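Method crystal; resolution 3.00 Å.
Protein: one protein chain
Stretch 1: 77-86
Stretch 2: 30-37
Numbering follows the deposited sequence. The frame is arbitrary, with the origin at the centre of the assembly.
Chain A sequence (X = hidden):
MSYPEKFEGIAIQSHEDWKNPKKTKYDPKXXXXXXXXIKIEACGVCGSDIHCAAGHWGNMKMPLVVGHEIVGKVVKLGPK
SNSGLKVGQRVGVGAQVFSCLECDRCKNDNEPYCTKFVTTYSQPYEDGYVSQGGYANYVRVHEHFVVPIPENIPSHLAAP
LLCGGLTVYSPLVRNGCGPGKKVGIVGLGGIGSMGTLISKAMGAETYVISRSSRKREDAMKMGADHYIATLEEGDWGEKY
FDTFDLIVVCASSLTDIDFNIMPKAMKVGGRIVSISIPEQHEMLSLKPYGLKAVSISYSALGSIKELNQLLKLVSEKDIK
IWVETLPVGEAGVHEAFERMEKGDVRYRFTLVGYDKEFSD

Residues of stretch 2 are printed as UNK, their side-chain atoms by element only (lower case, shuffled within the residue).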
# COMPACT_ATOMS: atom_id res chain seq x y z
N LEU A 77 12.74 -30.41 -27.03
CA LEU A 77 13.52 -29.42 -26.29
C LEU A 77 14.41 -28.54 -27.16
O LEU A 77 14.96 -29.00 -28.17
CB LEU A 77 14.39 -30.12 -25.24
CG LEU A 77 13.66 -31.02 -24.25
CD1 LEU A 77 14.69 -31.66 -23.33
CD2 LEU A 77 12.67 -30.21 -23.44
N GLY A 78 14.55 -27.28 -26.75
CA GLY A 78 15.37 -26.33 -27.48
C GLY A 78 16.86 -26.63 -27.41
O GLY A 78 17.32 -27.21 -26.43
N PRO A 79 17.63 -26.24 -28.44
CA PRO A 79 19.07 -26.44 -28.57
C PRO A 79 19.86 -26.17 -27.29
O PRO A 79 20.52 -27.06 -26.76
CB PRO A 79 19.45 -25.46 -29.68
CG PRO A 79 18.27 -25.53 -30.56
CD PRO A 79 17.11 -25.47 -29.58
N LYS A 80 19.79 -24.94 -26.81
CA LYS A 80 20.50 -24.56 -25.61
C LYS A 80 19.64 -24.80 -24.37
O LYS A 80 19.71 -24.03 -23.42
CB LYS A 80 20.88 -23.07 -25.66
CG LYS A 80 21.86 -22.65 -26.76
CD LYS A 80 22.09 -21.14 -26.70
CE LYS A 80 22.94 -20.61 -27.86
NZ LYS A 80 22.91 -19.11 -27.97
N SER A 81 18.83 -25.86 -24.37
CA SER A 81 18.01 -26.11 -23.19
C SER A 81 18.88 -26.52 -22.02
O SER A 81 20.06 -26.82 -22.20
CB SER A 81 16.97 -27.20 -23.45
OG SER A 81 16.18 -27.41 -22.29
N ASN A 82 18.31 -26.55 -20.82
CA ASN A 82 19.06 -26.90 -19.62
C ASN A 82 18.19 -26.67 -18.40
O ASN A 82 18.10 -25.56 -17.89
CB ASN A 82 20.31 -26.02 -19.50
CG ASN A 82 20.00 -24.52 -19.61
OD1 ASN A 82 20.36 -23.73 -18.74
ND2 ASN A 82 19.33 -24.13 -20.70
N SER A 83 17.54 -27.72 -17.92
CA SER A 83 16.69 -27.57 -16.75
C SER A 83 16.08 -28.89 -16.32
O SER A 83 15.10 -28.93 -15.58
CB SER A 83 15.60 -26.53 -17.04
OG SER A 83 15.03 -26.73 -18.32
N GLY A 84 16.67 -29.98 -16.79
CA GLY A 84 16.18 -31.29 -16.41
C GLY A 84 14.88 -31.63 -17.09
O GLY A 84 14.41 -32.77 -17.03
N LEU A 85 14.26 -30.64 -17.71
CA LEU A 85 13.02 -30.90 -18.40
C LEU A 85 13.33 -31.97 -19.44
O LEU A 85 14.18 -31.79 -20.32
CB LEU A 85 12.49 -29.62 -19.05
CG LEU A 85 11.97 -28.65 -17.99
CD1 LEU A 85 11.55 -27.35 -18.63
CD2 LEU A 85 10.81 -29.28 -17.24
N LYS A 86 12.64 -33.10 -19.32
CA LYS A 86 12.85 -34.20 -20.23
C LYS A 86 11.61 -34.56 -21.01
O LYS A 86 10.52 -34.69 -20.46
CB LYS A 86 13.37 -35.42 -19.46
CG LYS A 86 14.82 -35.25 -19.02
CD LYS A 86 15.73 -34.95 -20.23
CE LYS A 86 17.10 -34.42 -19.81
NZ LYS A 86 17.86 -35.40 -18.99
N UNK A 30 8.43 -18.69 -34.05
CA UNK A 30 9.71 -19.28 -34.40
C UNK A 30 10.30 -19.96 -33.16
O UNK A 30 10.14 -19.47 -32.04
c UNK A 30 8.42 -17.24 -34.29
c UNK A 30 10.53 -18.07 -34.87
c UNK A 30 9.87 -16.91 -34.18
N UNK A 31 10.95 -21.10 -33.37
CA UNK A 31 11.54 -21.87 -32.28
C UNK A 31 12.92 -21.34 -31.89
O UNK A 31 13.81 -21.25 -32.71
c UNK A 31 11.14 -26.31 -30.42
c UNK A 31 11.80 -24.28 -31.56
c UNK A 31 11.65 -23.34 -32.70
c UNK A 31 11.01 -25.42 -31.48
c UNK A 31 12.87 -24.92 -29.50
c UNK A 31 12.73 -24.04 -30.56
c UNK A 31 12.07 -26.06 -29.43
N UNK A 32 13.08 -21.01 -30.61
CA UNK A 32 14.34 -20.47 -30.12
C UNK A 32 15.12 -21.38 -29.20
O UNK A 32 14.58 -22.33 -28.64
c UNK A 32 13.72 -18.09 -30.54
c UNK A 32 14.09 -19.10 -29.49
c UNK A 32 12.95 -16.34 -32.59
c UNK A 32 14.30 -18.16 -31.81
o UNK A 32 12.57 -15.51 -33.63
c UNK A 32 12.75 -17.12 -30.31
c UNK A 32 12.35 -16.24 -31.33
c UNK A 32 13.92 -17.29 -32.82
N UNK A 33 16.41 -21.08 -29.08
CA UNK A 33 17.37 -21.85 -28.30
C UNK A 33 16.95 -22.44 -26.97
O UNK A 33 17.43 -23.51 -26.59
o UNK A 33 19.94 -19.59 -29.56
o UNK A 33 19.07 -21.40 -30.46
c UNK A 33 19.26 -20.64 -29.48
c UNK A 33 18.63 -21.00 -28.14
N UNK A 34 16.05 -21.77 -26.25
CA UNK A 34 15.57 -22.24 -24.96
C UNK A 34 14.09 -22.65 -24.98
O UNK A 34 13.60 -23.26 -24.04
c UNK A 34 17.20 -20.76 -23.71
n UNK A 34 18.11 -21.51 -22.99
c UNK A 34 15.78 -21.17 -23.89
n UNK A 34 19.19 -19.82 -23.74
c UNK A 34 19.29 -20.93 -23.02
c UNK A 34 17.89 -19.69 -24.18
N UNK A 35 13.38 -22.31 -26.06
CA UNK A 35 11.97 -22.66 -26.13
C UNK A 35 11.78 -24.17 -25.98
O UNK A 35 12.69 -24.96 -26.21
o UNK A 35 11.41 -19.95 -26.67
c UNK A 35 11.36 -22.21 -27.46
o UNK A 35 11.53 -20.29 -28.84
c UNK A 35 11.44 -20.71 -27.67
N UNK A 36 10.57 -24.55 -25.58
CA UNK A 36 10.20 -25.94 -25.39
C UNK A 36 8.81 -26.15 -25.99
O UNK A 36 7.96 -25.27 -25.91
c UNK A 36 9.38 -27.60 -23.68
c UNK A 36 11.60 -26.74 -21.89
c UNK A 36 10.14 -26.30 -23.90
c UNK A 36 11.56 -26.38 -23.34
N UNK A 37 8.58 -27.30 -26.60
CA UNK A 37 7.28 -27.58 -27.17
C UNK A 37 6.52 -28.53 -26.27
O UNK A 37 7.01 -29.59 -25.89
o UNK A 37 7.12 -27.31 -30.81
c UNK A 37 7.41 -28.13 -28.58
c UNK A 37 7.40 -27.04 -29.63
o UNK A 37 7.69 -25.89 -29.25

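Position 30 carries three side-chain carbons that close a ring onto its own backbone nitrogen, which makes it Pro30. It stands out of reach of stretch 1, and its ring restricts only its own backbone.

At position 31 one carbon leads to a six-membered ring of carbon with no polar atom: Phe31. Its CE2 lies 3.5 Å from CA of Gly78 and 4.3 Å from CD of Pro79, so the apolar ring packs against backbone and proline carbons that have no need of a polar partner.

Position 32 also has one carbon and a six-carbon ring, but an oxygen on the ring identifies Tyr32. Its CA-to-CB bond points away from stretch 1, and its hydroxyl is hydrogen-bonded elsewhere in the structure.

Position 33 has two side-chain carbons, the second bearing two oxygens: a carboxylate on a short stem, hence Asp33. OD1 lies 3.4 Å from NZ of Lys80, a salt bridge whose hydrogen bond is weak. The extended lysine chain brings opposite charges together at this long distance. The backbone contributes too, with a weak hydrogen bond from N of Lys80 to O of Asp33 at 2.8 Å.

Position 34 shows one carbon and a five-membered ring of three carbons and two nitrogens, the imidazole of His34. Although its CA-to-CB bond points away, the end of the side chain comes nearer to stretch 1. CB of Lys80 makes an off-centre CH-pi contact with the ring, and ND1 is 3.0 Å from O of Lys80, at an angle too poor for a hydrogen bond.

Position 35 again has two carbons, the second with two oxygens: Asp35. Its N donates to O of Tyr32 at 2.8 Å, closing a type I turn. OD2 is also placed to accept from N of Tyr32, at a very short 2.5 Å, though its position is less certain.

Position 36 has four carbons, forked at the first, with one arm two carbons long: Ile36. CD1 at the tip of that arm reaches CD1 of Leu85 at 3.3 Å and CD2 of Leu77 at 3.9 Å, apolar contacts with two leucines, which suit a branched hydrocarbon side chain.

Position 37, two carbons and two terminal oxygens, is Asp37; both oxygens are hydrogen-bonded elsewhere in the structure.

The contact thus joins an apolar end to a polar one. Leu77 and Ile36 form an antiparallel, non-hydrogen-bonded bridge, their side chains on the same face of the sheet. Beyond it, Gly78 packs tightly against the turn: a CB there would clash with O of Asp33 and O of Asp35. Farther out, Lys80 engages both Asp33 and His34.

Stretch 2 30-37: PFYDHDID
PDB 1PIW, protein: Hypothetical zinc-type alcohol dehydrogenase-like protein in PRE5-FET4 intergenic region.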